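Local coordinates for protein oxidoreductase, iron/ascorbate family (Shewanella oneidensis, PDB 3ON7) that probably acts as an iron(II)- and 2-oxoglutarate-dependent oxygenase, with ethylene formation from 2-oxoglutarate and oxidation of L-arginine as its proposed reactions, at residues G167-A172 with S230-N235; I154-P159 with S244-P249. All blocks are in the same frame, centred on the assembly; numbering follows the deposited sequence.

Contact 1 (G167-A172 with S230-N235)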
loop_
_atom_site.group_PDB
_atom_site.type_symbol
_atom_site.label_atom_id
_atom_site.label_comp_id
_atom_site.label_asym_id
_atom_site.label_seq_id
_atom_site.Cartn_x
_atom_site.Cartn_y
_atom_site.Cartn_z
ATOM N N GLY B 167 -14.260 -26.909 -12.108
ATOM C CA GLY B 167 -14.560 -27.315 -10.740
ATOM C C GLY B 167 -16.033 -27.171 -10.406
ATOM O O GLY B 167 -16.763 -26.439 -11.084
ATOM N N ALA B 168 -16.469 -27.857 -9.351
ATOM C CA ALA B 168 -17.846 -27.725 -8.860
ATOM C C ALA B 168 -18.151 -26.315 -8.317
ATOM O O ALA B 168 -19.310 -25.903 -8.268
ATOM C CB ALA B 168 -18.128 -28.765 -7.815
ATOM N N ILE B 169 -17.117 -25.579 -7.920
ATOM C CA ILE B 169 -17.291 -24.239 -7.360
ATOM C C ILE B 169 -16.551 -23.206 -8.218
ATOM O O ILE B 169 -15.365 -23.332 -8.446
ATOM C CB ILE B 169 -16.777 -24.173 -5.899
ATOM C CG1 ILE B 169 -17.585 -25.101 -5.008
ATOM C CG2 ILE B 169 -16.888 -22.779 -5.353
ATOM C CD1 ILE B 169 -17.009 -25.226 -3.621
ATOM N N ARG B 170 -17.275 -22.196 -8.681
ATOM C CA ARG B 170 -16.747 -21.156 -9.551
ATOM C C ARG B 170 -16.240 -19.994 -8.720
ATOM O O ARG B 170 -15.122 -19.525 -8.924
ATOM C CB ARG B 170 -17.842 -20.662 -10.518
ATOM C CG ARG B 170 -17.399 -19.576 -11.518
ATOM C CD ARG B 170 -18.514 -19.174 -12.490
ATOM N NE ARG B 170 -18.936 -20.274 -13.357
ATOM C CZ ARG B 170 -18.713 -20.372 -14.673
ATOM N NH1 ARG B 170 -18.074 -19.425 -15.349
ATOM N NH2 ARG B 170 -19.157 -21.430 -15.328
ATOM N N ALA B 171 -17.077 -19.498 -7.813
ATOM C CA ALA B 171 -16.633 -18.497 -6.840
ATOM C C ALA B 171 -16.825 -19.007 -5.389
ATOM O O ALA B 171 -17.935 -19.342 -4.990
ATOM C CB ALA B 171 -17.361 -17.164 -7.073
ATOM N N ALA B 172 -15.730 -19.075 -4.626
ATOM C CA ALA B 172 -15.747 -19.540 -3.230
ATOM C C ALA B 172 -16.695 -18.742 -2.338
ATOM O O ALA B 172 -16.932 -17.545 -2.576
ATOM C CB ALA B 172 -14.350 -19.457 -2.638
ATOM N N SER B 230 -23.071 -15.227 3.828
ATOM C CA SER B 230 -22.111 -15.938 3.028
ATOM C C SER B 230 -22.792 -16.427 1.759
ATOM O O SER B 230 -23.842 -17.105 1.825
ATOM C CB SER B 230 -21.572 -17.132 3.831
ATOM O OG SER B 230 -20.623 -17.883 3.096
ATOM N N HIS B 231 -22.182 -16.104 0.621
ATOM C CA HIS B 231 -22.671 -16.538 -0.675
ATOM C C HIS B 231 -21.543 -17.074 -1.559
ATOM O O HIS B 231 -20.376 -16.691 -1.376
ATOM C CB HIS B 231 -23.402 -15.402 -1.381
ATOM C CG HIS B 231 -22.634 -14.125 -1.450
ATOM N ND1 HIS B 231 -22.434 -13.310 -0.355
ATOM C CD2 HIS B 231 -22.043 -13.503 -2.494
ATOM C CE1 HIS B 231 -21.738 -12.251 -0.727
ATOM N NE2 HIS B 231 -21.485 -12.349 -2.018
ATOM N N ARG B 232 -21.913 -17.942 -2.511
ATOM C CA ARG B 232 -20.975 -18.550 -3.469
ATOM C C ARG B 232 -21.614 -18.759 -4.837
ATOM O O ARG B 232 -22.824 -18.591 -4.995
ATOM C CB ARG B 232 -20.487 -19.909 -2.940
ATOM C CG ARG B 232 -21.570 -20.975 -2.902
ATOM C CD ARG B 232 -21.094 -22.281 -2.358
ATOM N NE ARG B 232 -22.123 -23.309 -2.457
ATOM C CZ ARG B 232 -21.923 -24.605 -2.224
ATOM N NH1 ARG B 232 -20.722 -25.053 -1.858
ATOM N NH2 ARG B 232 -22.922 -25.466 -2.371
ATOM N N VAL B 233 -20.808 -19.130 -5.829
ATOM C CA VAL B 233 -21.349 -19.535 -7.123
ATOM C C VAL B 233 -20.849 -20.940 -7.437
ATOM O O VAL B 233 -19.640 -21.161 -7.540
ATOM C CB VAL B 233 -20.981 -18.542 -8.276
ATOM C CG1 VAL B 233 -21.550 -19.025 -9.619
ATOM C CG2 VAL B 233 -21.477 -17.149 -7.958
ATOM N N ILE B 234 -21.771 -21.897 -7.575
ATOM C CA ILE B 234 -21.394 -23.260 -7.986
ATOM C C ILE B 234 -21.620 -23.409 -9.490
ATOM O O ILE B 234 -22.279 -22.569 -10.091
ATOM C CB ILE B 234 -22.136 -24.371 -7.182
ATOM C CG1 ILE B 234 -23.656 -24.358 -7.414
ATOM C CG2 ILE B 234 -21.831 -24.245 -5.721
ATOM C CD1 ILE B 234 -24.372 -25.635 -6.935
ATOM N N ASN B 235 -21.026 -24.438 -10.083
ATOM C CA ASN B 235 -21.279 -24.829 -11.492
ATOM C C ASN B 235 -22.118 -26.093 -11.460
ATOM O O ASN B 235 -21.583 -27.196 -11.363
ATOM C CB ASN B 235 -19.975 -25.098 -12.270
ATOM C CG ASN B 235 -19.170 -23.837 -12.533
ATOM O OD1 ASN B 235 -19.721 -22.814 -12.898
ATOM N ND2 ASN B 235 -17.859 -23.906 -12.329
#
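R170 grips the side-chain amide of N235 side-on, two of its nitrogens converging on the single oxygen OD1. The shorter bond, 2.7 Å from R170 NE to N235 OD1, lies in the amide plane on a lone pair; the second, 2.9 Å from R170 NH2 to N235 OD1, comes from above that plane. OD1 lies at the edge of the guanidinium, near its plane, although that plane stands 86° from the amide's. With CG anti to the backbone N (chi1 -179°), the arginine chain begins straight and then bends at chi3, which swings NE to the asparagine. The other half of the amide is used as well: N235 ND2 donates almost linearly to G167 O at 3.0 Å, while the backbone N235 N is bound to A168 O. One asparagine thus ties three residues of the facing segment, and both ends of its amide are satisfied.

Further along, V233 O takes two donors, R170 N at 2.8 Å and A171 N at 3.1 Å, and V233 N returns a bond to A171 O. Apolar contact is modest: A171 CB meets V233 CB at 4.1 Å on one face of the sheet, and on the other I169 CG1 approaches I234 CG2. R232 sends its polar end elsewhere, NH2 to Q192 OE1, with W200 in cation-pi contact.

Two residues, R170 and A171, opposite one, V233, make a classic beta bulge, here in an antiparallel pair of the double-stranded beta-helix of 2-oxoglutarate oxygenases. Strand 231-234 begins at H231, and strand 169-174 runs on to H174; with D176 these histidines probably form the two-histidine, one-carboxylate iron site, apparently without metal in this crystal.

Contact 2 (I154-P159 with S244-P249)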
loop_
_atom_site.group_PDB
_atom_site.type_symbol
_atom_site.label_atom_id
_atom_site.label_comp_id
_atom_site.label_asym_id
_atom_site.label_seq_id
_atom_site.Cartn_x
_atom_site.Cartn_y
_atom_site.Cartn_z
ATOM N N ILE B 154 -16.324 -5.640 -13.489
ATOM C CA ILE B 154 -16.843 -6.404 -14.622
ATOM C C ILE B 154 -16.027 -7.682 -14.721
ATOM O O ILE B 154 -14.841 -7.630 -15.040
ATOM C CB ILE B 154 -16.779 -5.573 -15.910
ATOM C CG1 ILE B 154 -17.492 -4.244 -15.663
ATOM C CG2 ILE B 154 -17.393 -6.347 -17.144
ATOM C CD1 ILE B 154 -17.649 -3.352 -16.846
ATOM N N LEU B 155 -16.669 -8.821 -14.410
ATOM C CA LEU B 155 -15.994 -10.118 -14.357
ATOM C C LEU B 155 -16.213 -10.900 -15.643
ATOM O O LEU B 155 -17.325 -10.918 -16.179
ATOM C CB LEU B 155 -16.523 -10.941 -13.178
ATOM C CG LEU B 155 -15.895 -10.588 -11.830
ATOM C CD1 LEU B 155 -14.707 -11.473 -11.554
ATOM C CD2 LEU B 155 -15.473 -9.121 -11.790
ATOM N N HIS B 156 -15.149 -11.545 -16.135
ATOM C CA HIS B 156 -15.244 -12.426 -17.290
ATOM C C HIS B 156 -14.554 -13.760 -17.028
ATOM O O HIS B 156 -13.353 -13.798 -16.819
ATOM C CB HIS B 156 -14.652 -11.800 -18.542
ATOM C CG HIS B 156 -14.639 -12.731 -19.723
ATOM N ND1 HIS B 156 -13.502 -12.997 -20.456
ATOM C CD2 HIS B 156 -15.629 -13.467 -20.285
ATOM C CE1 HIS B 156 -13.797 -13.848 -21.428
ATOM N NE2 HIS B 156 -15.082 -14.147 -21.344
ATOM N N TYR B 157 -15.343 -14.835 -17.023
ATOM C CA TYR B 157 -14.836 -16.183 -16.998
ATOM C C TYR B 157 -14.736 -16.685 -18.410
ATOM O O TYR B 157 -15.759 -16.961 -19.025
ATOM C CB TYR B 157 -15.777 -17.096 -16.229
ATOM C CG TYR B 157 -15.908 -16.734 -14.781
ATOM C CD1 TYR B 157 -16.836 -15.780 -14.357
ATOM C CD2 TYR B 157 -15.107 -17.350 -13.830
ATOM C CE1 TYR B 157 -16.957 -15.457 -13.022
ATOM C CE2 TYR B 157 -15.214 -17.024 -12.493
ATOM C CZ TYR B 157 -16.135 -16.080 -12.094
ATOM O OH TYR B 157 -16.235 -15.790 -10.769
ATOM N N PRO B 158 -13.511 -16.831 -18.931
ATOM C CA PRO B 158 -13.369 -17.328 -20.306
ATOM C C PRO B 158 -13.748 -18.802 -20.500
ATOM O O PRO B 158 -13.713 -19.589 -19.546
ATOM C CB PRO B 158 -11.866 -17.144 -20.607
ATOM C CG PRO B 158 -11.362 -16.177 -19.571
ATOM C CD PRO B 158 -12.214 -16.430 -18.353
ATOM N N PRO B 159 -14.079 -19.183 -21.746
ATOM C CA PRO B 159 -14.354 -20.569 -22.055
ATOM C C PRO B 159 -13.182 -21.457 -21.720
ATOM O O PRO B 159 -12.050 -21.034 -21.845
ATOM C CB PRO B 159 -14.547 -20.582 -23.582
ATOM C CG PRO B 159 -14.580 -19.188 -24.021
ATOM C CD PRO B 159 -14.030 -18.331 -22.949
ATOM N N SER B 244 -18.497 -18.401 -22.291
ATOM C CA SER B 244 -18.069 -17.258 -21.492
ATOM C C SER B 244 -19.179 -16.876 -20.524
ATOM O O SER B 244 -20.364 -17.088 -20.804
ATOM C CB SER B 244 -17.792 -16.045 -22.374
ATOM O OG SER B 244 -16.521 -16.093 -23.001
ATOM N N ARG B 245 -18.800 -16.320 -19.386
ATOM C CA ARG B 245 -19.770 -15.679 -18.497
ATOM C C ARG B 245 -19.289 -14.288 -18.122
ATOM O O ARG B 245 -18.156 -14.110 -17.679
ATOM C CB ARG B 245 -19.990 -16.493 -17.230
ATOM C CG ARG B 245 -21.071 -15.902 -16.328
ATOM C CD ARG B 245 -21.410 -16.798 -15.155
ATOM N NE ARG B 245 -21.876 -18.119 -15.569
ATOM C CZ ARG B 245 -22.073 -19.132 -14.738
ATOM N NH1 ARG B 245 -21.853 -18.970 -13.440
ATOM N NH2 ARG B 245 -22.479 -20.313 -15.199
ATOM N N ILE B 246 -20.159 -13.313 -18.318
ATOM C CA ILE B 246 -19.916 -11.923 -17.938
ATOM C C ILE B 246 -20.852 -11.664 -16.764
ATOM O O ILE B 246 -21.971 -12.180 -16.747
ATOM C CB ILE B 246 -20.246 -10.962 -19.099
ATOM C CG1 ILE B 246 -19.228 -11.140 -20.237
ATOM C CG2 ILE B 246 -20.309 -9.505 -18.632
ATOM C CD1 ILE B 246 -17.891 -10.457 -20.016
ATOM N N SER B 247 -20.372 -10.931 -15.765
ATOM C CA SER B 247 -21.236 -10.432 -14.679
ATOM C C SER B 247 -20.780 -9.045 -14.194
ATOM O O SER B 247 -19.615 -8.687 -14.363
ATOM C CB SER B 247 -21.295 -11.422 -13.524
ATOM O OG SER B 247 -20.045 -11.520 -12.911
ATOM N N LEU B 248 -21.707 -8.280 -13.609
ATOM C CA LEU B 248 -21.504 -6.849 -13.347
ATOM C C LEU B 248 -21.799 -6.430 -11.891
ATOM O O LEU B 248 -22.521 -5.476 -11.644
ATOM C CB LEU B 248 -22.402 -6.047 -14.286
ATOM C CG LEU B 248 -22.324 -6.377 -15.775
ATOM C CD1 LEU B 248 -23.506 -5.729 -16.483
ATOM C CD2 LEU B 248 -21.019 -5.918 -16.367
ATOM N N PRO B 249 -21.226 -7.124 -10.909
ATOM C CA PRO B 249 -21.574 -6.724 -9.545
ATOM C C PRO B 249 -21.135 -5.286 -9.276
ATOM O O PRO B 249 -20.038 -4.921 -9.683
ATOM C CB PRO B 249 -20.759 -7.691 -8.675
ATOM C CG PRO B 249 -19.582 -8.016 -9.514
ATOM C CD PRO B 249 -20.128 -8.098 -10.935
#
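H156 turns its CG anti to the backbone N (chi1 175°), on the side of the strand pair where S244 OG lies, and the turn about chi2 then points NE2 at that hydroxyl; S244 for its part holds OG anti to its own carbonyl carbon (chi1 -80°), beside its backbone N. The bond between H156 NE2 and S244 OG is 2.9 Å long and nearly straight at 175°, with the hydroxyl at the ring edge near its plane. The ring's other nitrogen, ND1, is bound to E88 OE2, so both nitrogens are engaged. I246 CD1 reaches H156 CD2 obliquely at 3.8 Å, on the side of the sheet where helix 37-51 packs. An alanine in place of H156 would probably leave S244 OG and the E88 carboxylate each without this partner and open a gap beside I246 CD1.

Nearer the start of strand 151-157, I154 and L248 lie side by side, pointing the same way, with CG2 of I154 3.7 Å from CD2 of L248. The other face carries L155, Y157, R245 and S247: S247 OG rests 3.6 Å from L155 CB, and R245 O lies at the edge of the Y157 ring.

Reciprocal backbone bonds join L155 with S247 and Y157 with R245, while H156 and I246 form the non-hydrogen-bonded pair between them. This regular antiparallel ladder belongs to the larger sheet of the double-stranded beta-helix. Its R245-I246-S247 sequence matches the Arg-X-Ser motif with which relatives bind the carboxylate of 2-oxoglutarate, and a glycerol near R245 is consistent with a pocket there.

Contact 1, at the surface in the smaller sheet of one beta-helix, is nested within the chain loop closed by contact 2, partly buried in the larger, opposed sheet. They share no strand, but 151-157 is followed in the chain by 169-174, and 231-234 by 245-252. Contact 1 adds side-chain amide and guanidinium bonds to a bulged backbone ladder; contact 2 keeps strict pairing, with helix 37-51 against one face through W47 and Q48. They meet chiefly around R170, whose guanidinium lies against Y157 in a cation-pi contact and approaches like-charged R245, NE to NH1 3.2 Å. The probable metal histidines H174 and H231 belong to the smaller sheet, the probable cosubstrate residues R245 and S247 to the larger.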